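Long-range contact in ECXA (Escherichia coli, PDB 4L63), which probably acts as a zinc-dependent metallopeptidase of the metzincin type, with a catalytic domain built round a zinc-binding helix: residues Ser94-Ser105 and Thr116-Ile126. Sequence-based numbering, arbitrary orientation.
Sequences STTNYADNSLGS and TRIDIGSFNRI
D119 of strand 116-119 grips the loop 97-103 through both carboxylate oxygens. OD2 takes Y98 N on its syn lone pair at 2.7 Å, and T96 OG1 from the anti side, tilted out of the carboxylate plane. OD1 accepts A99 N at 3.3 Å and also S122 N, the capping bond of helix 120-126, very short as modelled. With CG anti to the backbone N (chi1 -160°), the carboxylate sits between the loop and the helix start. At the next loop residue, D100 N donates to S122 OG at 2.9 Å.

R117 runs extended from CG to NE on the same sheet face as T96 and S105. Its NH2 donates to T96 OG1 at 3.2 Å, nearly within the guanidinium plane; S105 CB lies over one face and Y98 CE2 over the opposite one, the tyrosine ring turned 67° from the guanidinium. A long salt bridge joins NH2 to D119 OD2.

Farther along the loop, L103 CD2 sits over the centre of the F123 ring, a CH-pi contact 3.8 Å from CD2 to the centroid, and also meets I126 CG1. F123 in turn packs on L154 and T157 of helix 146-165, the helix carrying zinc ligands H160 and H164.

Backbone bonds set this framework: strand 116-119 pairs parallel with 94-96 and antiparallel with 104-105; G104 on the latter strand lies about 8 Å from the zinc ion. The buried carboxylate thus ties the end of strand 94-96, the loop that follows it and the start of helix 120-126 to the end of strand 116-119; its several N-H donors, the helix N-terminus and the nearby guanidinium would all favour the ionised form.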
ATOM      1  N   SER A  94     -28.881 -25.650   9.274  1.00 87.28           N
ATOM      2  CA  SER A  94     -29.654 -26.863   9.028  1.00 97.17           C
ATOM      3  C   SER A  94     -29.001 -27.766   7.989  1.00 95.41           C
ATOM      4  O   SER A  94     -28.034 -27.384   7.322  1.00 84.86           O
ATOM      5  CB  SER A  94     -31.077 -26.516   8.578  1.00 91.71           C
ATOM      6  OG  SER A  94     -31.064 -25.769   7.375  1.00 97.17           O
ATOM      7  N   THR A  95     -29.545 -28.972   7.862  1.00 91.01           N
ATOM      8  CA  THR A  95     -29.093 -29.925   6.862  1.00 90.00           C
ATOM      9  C   THR A  95     -30.206 -30.157   5.850  1.00 92.08           C
ATOM     10  O   THR A  95     -31.387 -30.022   6.174  1.00 95.70           O
ATOM     11  CB  THR A  95     -28.685 -31.270   7.493  1.00 94.03           C
ATOM     12  OG1 THR A  95     -29.788 -31.800   8.237  1.00 96.61           O
ATOM     13  CG2 THR A  95     -27.500 -31.089   8.424  1.00 91.71           C
ATOM     14  N   THR A  96     -29.828 -30.501   4.624  1.00 89.08           N
ATOM     15  CA  THR A  96     -30.800 -30.776   3.571  1.00 90.07           C
ATOM     16  C   THR A  96     -30.394 -32.006   2.765  1.00 97.29           C
ATOM     17  O   THR A  96     -29.278 -32.506   2.902  1.00 92.45           O
ATOM     18  CB  THR A  96     -30.955 -29.582   2.608  1.00 89.06           C
ATOM     19  OG1 THR A  96     -29.683 -29.260   2.029  1.00 83.32           O
ATOM     20  CG2 THR A  96     -31.506 -28.359   3.332  1.00 87.41           C
ATOM     21  N   ASN A  97     -31.299 -32.486   1.918  1.00103.27           N
ATOM     22  CA  ASN A  97     -31.011 -33.622   1.052  1.00112.84           C
ATOM     23  C   ASN A  97     -31.477 -33.384  -0.379  1.00112.49           C
ATOM     24  O   ASN A  97     -32.390 -34.055  -0.860  1.00118.93           O
ATOM     25  CB  ASN A  97     -31.660 -34.899   1.599  1.00123.58           C
ATOM     26  CG  ASN A  97     -30.704 -35.735   2.432  1.00127.84           C
ATOM     27  OD1 ASN A  97     -29.896 -36.490   1.892  1.00129.36           O
ATOM     28  ND2 ASN A  97     -30.799 -35.610   3.752  1.00129.83           N
ATOM     29  N   TYR A  98     -30.850 -32.429  -1.059  1.00102.47           N
ATOM     30  CA  TYR A  98     -31.173 -32.164  -2.455  1.00 98.77           C
ATOM     31  C   TYR A  98     -30.329 -33.032  -3.390  1.00 96.19           C
ATOM     32  O   TYR A  98     -30.795 -33.421  -4.463  1.00 92.56           O
ATOM     33  CB  TYR A  98     -30.977 -30.680  -2.798  1.00 96.00           C
ATOM     34  CG  TYR A  98     -31.909 -29.732  -2.069  1.00102.42           C
ATOM     35  CD1 TYR A  98     -33.185 -29.471  -2.556  1.00108.84           C
ATOM     36  CD2 TYR A  98     -31.504 -29.075  -0.912  1.00103.18           C
ATOM     37  CE1 TYR A  98     -34.041 -28.601  -1.897  1.00111.51           C
ATOM     38  CE2 TYR A  98     -32.351 -28.200  -0.249  1.00105.98           C
ATOM     39  CZ  TYR A  98     -33.617 -27.968  -0.745  1.00110.60           C
ATOM     40  OH  TYR A  98     -34.460 -27.100  -0.087  1.00113.84           O
ATOM     41  N   ALA A  99     -29.103 -33.342  -2.963  1.00 99.46           N
ATOM     42  CA  ALA A  99     -28.125 -34.072  -3.775  1.00101.03           C
ATOM     43  C   ALA A  99     -27.942 -33.398  -5.132  1.00100.88           C
ATOM     44  O   ALA A  99     -28.222 -33.991  -6.174  1.00 96.11           O
ATOM     45  CB  ALA A  99     -28.549 -35.529  -3.947  1.00104.57           C
ATOM     46  N   ASP A 100     -27.448 -32.164  -5.109  1.00105.04           N
ATOM     47  CA  ASP A 100     -27.592 -31.273  -6.255  1.00108.56           C
ATOM     48  C   ASP A 100     -26.263 -30.548  -6.550  1.00106.19           C
ATOM     49  O   ASP A 100     -26.224 -29.387  -6.943  1.00107.10           O
ATOM     50  CB  ASP A 100     -28.797 -30.336  -5.979  1.00121.84           C
ATOM     51  CG  ASP A 100     -28.940 -29.183  -6.970  1.00122.51           C
ATOM     52  OD1 ASP A 100     -28.295 -28.127  -6.787  1.00123.26           O
ATOM     53  OD2 ASP A 100     -29.700 -29.346  -7.946  1.00123.93           O
ATOM     54  N   ASN A 101     -25.158 -31.272  -6.388  1.00103.37           N
ATOM     55  CA  ASN A 101     -23.862 -30.793  -6.877  1.00 97.29           C
ATOM     56  C   ASN A 101     -23.464 -29.467  -6.207  1.00 88.36           C
ATOM     57  O   ASN A 101     -22.897 -28.574  -6.835  1.00 82.57           O
ATOM     58  CB  ASN A 101     -23.926 -30.668  -8.415  1.00 99.43           C
ATOM     59  CG  ASN A 101     -22.589 -30.346  -9.056  1.00101.94           C
ATOM     60  OD1 ASN A 101     -21.534 -30.784  -8.595  1.00106.10           O
ATOM     61  ND2 ASN A 101     -22.633 -29.577 -10.142  1.00 98.96           N
ATOM     62  N   SER A 102     -23.787 -29.355  -4.920  1.00 87.29           N
ATOM     63  CA  SER A 102     -23.490 -28.164  -4.127  1.00 83.98           C
ATOM     64  C   SER A 102     -23.465 -28.515  -2.638  1.00 87.54           C
ATOM     65  O   SER A 102     -24.514 -28.712  -2.021  1.00 88.07           O
ATOM     66  CB  SER A 102     -24.520 -27.063  -4.400  1.00 77.91           C
ATOM     67  OG  SER A 102     -24.535 -26.095  -3.364  1.00 73.18           O
ATOM     68  N   LEU A 103     -22.262 -28.590  -2.071  1.00 82.93           N
ATOM     69  CA  LEU A 103     -22.072 -29.018  -0.684  1.00 78.90           C
ATOM     70  C   LEU A 103     -22.787 -28.129   0.332  1.00 81.16           C
ATOM     71  O   LEU A 103     -23.457 -28.628   1.234  1.00 84.78           O
ATOM     72  CB  LEU A 103     -20.578 -29.076  -0.353  1.00 72.01           C
ATOM     73  CG  LEU A 103     -19.741 -30.074  -1.155  1.00 70.16           C
ATOM     74  CD1 LEU A 103     -18.292 -30.079  -0.684  1.00 67.59           C
ATOM     75  CD2 LEU A 103     -20.346 -31.474  -1.062  1.00 71.41           C
ATOM     76  N   GLY A 104     -22.638 -26.816   0.192  1.00 80.87           N
ATOM     77  CA  GLY A 104     -23.244 -25.877   1.121  1.00 78.09           C
ATOM     78  C   GLY A 104     -23.938 -24.716   0.433  1.00 73.75           C
ATOM     79  O   GLY A 104     -23.754 -24.487  -0.766  1.00 72.92           O
ATOM     80  N   SER A 105     -24.729 -23.974   1.203  1.00 66.08           N
ATOM     81  CA  SER A 105     -25.526 -22.872   0.668  1.00 66.44           C
ATOM     82  C   SER A 105     -26.019 -21.944   1.784  1.00 71.15           C
ATOM     83  O   SER A 105     -26.426 -22.411   2.852  1.00 68.90           O
ATOM     84  CB  SER A 105     -26.714 -23.426  -0.126  1.00 74.44           C
ATOM     85  OG  SER A 105     -27.505 -22.388  -0.675  1.00 76.68           O
ATOM     86  N   THR A 116     -28.264 -20.913   6.756  1.00 76.50           N
ATOM     87  CA  THR A 116     -27.210 -21.728   6.174  1.00 75.16           C
ATOM     88  C   THR A 116     -27.618 -23.194   6.155  1.00 76.03           C
ATOM     89  O   THR A 116     -28.025 -23.745   7.176  1.00 77.55           O
ATOM     90  CB  THR A 116     -25.888 -21.582   6.944  1.00 75.98           C
ATOM     91  OG1 THR A 116     -25.271 -20.334   6.601  1.00 73.68           O
ATOM     92  CG2 THR A 116     -24.938 -22.717   6.594  1.00 73.82           C
ATOM     93  N   ARG A 117     -27.512 -23.825   4.990  1.00 78.11           N
ATOM     94  CA  ARG A 117     -27.813 -25.245   4.886  1.00 79.41           C
ATOM     95  C   ARG A 117     -26.590 -26.048   4.438  1.00 77.30           C
ATOM     96  O   ARG A 117     -25.816 -25.615   3.581  1.00 73.62           O
ATOM     97  CB  ARG A 117     -28.989 -25.476   3.931  1.00 83.57           C
ATOM     98  CG  ARG A 117     -28.715 -25.095   2.493  1.00 87.97           C
ATOM     99  CD  ARG A 117     -29.933 -25.312   1.617  1.00 94.14           C
ATOM    100  NE  ARG A 117     -29.627 -25.011   0.224  1.00 97.14           N
ATOM    101  CZ  ARG A 117     -29.125 -25.901  -0.628  1.00 99.02           C
ATOM    102  NH1 ARG A 117     -28.866 -25.554  -1.879  1.00101.00           N
ATOM    103  NH2 ARG A 117     -28.875 -27.138  -0.226  1.00 96.12           N
ATOM    104  N   ILE A 118     -26.409 -27.210   5.058  1.00 76.64           N
ATOM    105  CA  ILE A 118     -25.380 -28.159   4.659  1.00 76.22           C
ATOM    106  C   ILE A 118     -26.051 -29.392   4.079  1.00 83.51           C
ATOM    107  O   ILE A 118     -26.635 -30.193   4.811  1.00 88.14           O
ATOM    108  CB  ILE A 118     -24.474 -28.578   5.840  1.00 79.98           C
ATOM    109  CG1 ILE A 118     -23.656 -27.387   6.346  1.00 75.56           C
ATOM    110  CG2 ILE A 118     -23.555 -29.727   5.430  1.00 77.10           C
ATOM    111  CD1 ILE A 118     -22.666 -26.847   5.346  1.00 74.08           C
ATOM    112  N   ASP A 119     -25.989 -29.534   2.762  1.00 80.45           N
ATOM    113  CA  ASP A 119     -26.581 -30.690   2.106  1.00 87.65           C
ATOM    114  C   ASP A 119     -25.847 -31.950   2.534  1.00 93.64           C
ATOM    115  O   ASP A 119     -24.623 -31.977   2.565  1.00 99.91           O
ATOM    116  CB  ASP A 119     -26.539 -30.536   0.587  1.00 85.07           C
ATOM    117  CG  ASP A 119     -27.536 -31.435  -0.111  1.00 89.82           C
ATOM    118  OD1 ASP A 119     -27.171 -32.580  -0.454  1.00 90.77           O
ATOM    119  OD2 ASP A 119     -28.687 -30.997  -0.313  1.00 87.73           O
ATOM    120  N   ILE A 120     -26.596 -32.988   2.879  1.00 90.21           N
ATOM    121  CA  ILE A 120     -25.983 -34.239   3.292  1.00 89.87           C
ATOM    122  C   ILE A 120     -25.872 -35.183   2.098  1.00 90.57           C
ATOM    123  O   ILE A 120     -24.897 -35.926   1.969  1.00 88.93           O
ATOM    124  CB  ILE A 120     -26.781 -34.907   4.424  1.00 94.94           C
ATOM    125  CG1 ILE A 120     -26.992 -33.923   5.576  1.00 87.07           C
ATOM    126  CG2 ILE A 120     -26.062 -36.139   4.917  1.00 97.41           C
ATOM    127  CD1 ILE A 120     -25.709 -33.442   6.208  1.00 86.85           C
ATOM    128  N   GLY A 121     -26.871 -35.136   1.222  1.00 94.97           N
ATOM    129  CA  GLY A 121     -26.884 -35.944   0.014  1.00 96.53           C
ATOM    130  C   GLY A 121     -25.792 -35.579  -0.978  1.00 96.53           C
ATOM    131  O   GLY A 121     -25.240 -36.454  -1.644  1.00 97.81           O
ATOM    132  N   SER A 122     -25.483 -34.288  -1.083  1.00 91.26           N
ATOM    133  CA  SER A 122     -24.407 -33.833  -1.962  1.00 88.21           C
ATOM    134  C   SER A 122     -23.045 -34.307  -1.459  1.00 83.26           C
ATOM    135  O   SER A 122     -22.204 -34.734  -2.249  1.00 82.74           O
ATOM    136  CB  SER A 122     -24.414 -32.306  -2.097  1.00 85.93           C
ATOM    137  OG  SER A 122     -25.391 -31.877  -3.031  1.00 86.38           O
ATOM    138  N   PHE A 123     -22.833 -34.235  -0.147  1.00 81.31           N
ATOM    139  CA  PHE A 123     -21.593 -34.726   0.450  1.00 82.12           C
ATOM    140  C   PHE A 123     -21.399 -36.216   0.173  1.00 91.79           C
ATOM    141  O   PHE A 123     -20.347 -36.629  -0.307  1.00 90.19           O
ATOM    142  CB  PHE A 123     -21.573 -34.458   1.957  1.00 79.53           C
ATOM    143  CG  PHE A 123     -20.950 -33.139   2.326  1.00 77.77           C
ATOM    144  CD1 PHE A 123     -21.720 -31.996   2.419  1.00 75.85           C
ATOM    145  CD2 PHE A 123     -19.588 -33.042   2.565  1.00 76.09           C
ATOM    146  CE1 PHE A 123     -21.153 -30.780   2.752  1.00 77.06           C
ATOM    147  CE2 PHE A 123     -19.013 -31.830   2.896  1.00 77.16           C
ATOM    148  CZ  PHE A 123     -19.797 -30.696   2.989  1.00 76.46           C
ATOM    149  N   ASN A 124     -22.427 -37.011   0.454  1.00101.84           N
ATOM    150  CA  ASN A 124     -22.383 -38.454   0.216  1.00114.29           C
ATOM    151  C   ASN A 124     -21.995 -38.821  -1.217  1.00119.10           C
ATOM    152  O   ASN A 124     -21.450 -39.897  -1.468  1.00121.90           O
ATOM    153  CB  ASN A 124     -23.738 -39.081   0.555  1.00118.79           C
ATOM    154  CG  ASN A 124     -24.101 -38.929   2.017  1.00121.56           C
ATOM    155  OD1 ASN A 124     -23.294 -39.217   2.896  1.00125.76           O
ATOM    156  ND2 ASN A 124     -25.316 -38.469   2.285  1.00120.81           N
ATOM    157  N   ARG A 125     -22.266 -37.909  -2.144  1.00120.08           N
ATOM    158  CA  ARG A 125     -22.049 -38.138  -3.568  1.00121.06           C
ATOM    159  C   ARG A 125     -20.735 -37.555  -4.088  1.00115.84           C
ATOM    160  O   ARG A 125     -19.972 -38.246  -4.767  1.00117.28           O
ATOM    161  CB  ARG A 125     -23.224 -37.554  -4.360  1.00124.29           C
ATOM    162  CG  ARG A 125     -23.101 -37.618  -5.878  1.00127.00           C
ATOM    163  CD  ARG A 125     -23.054 -39.041  -6.409  1.00132.91           C
ATOM    164  NE  ARG A 125     -23.000 -39.064  -7.870  1.00133.87           N
ATOM    165  CZ  ARG A 125     -21.884 -38.978  -8.587  1.00133.90           C
ATOM    166  NH1 ARG A 125     -20.706 -38.860  -7.986  1.00134.13           N
ATOM    167  NH2 ARG A 125     -21.946 -39.008  -9.912  1.00134.43           N
ATOM    168  N   ILE A 126     -20.466 -36.289  -3.771  1.00107.49           N
ATOM    169  CA  ILE A 126     -19.360 -35.582  -4.415  1.00 99.41           C
ATOM    170  C   ILE A 126     -18.239 -35.096  -3.485  1.00 93.10           C
ATOM    171  O   ILE A 126     -17.392 -34.316  -3.917  1.00 94.99           O
ATOM    172  CB  ILE A 126     -19.874 -34.341  -5.203  1.00 79.15           C
ATOM    173  CG1 ILE A 126     -20.335 -33.234  -4.252  1.00 79.80           C
ATOM    174  CG2 ILE A 126     -20.992 -34.725  -6.160  1.00 77.56           C
ATOM    175  CD1 ILE A 126     -20.672 -31.927  -4.947  1.00 78.17           C
TER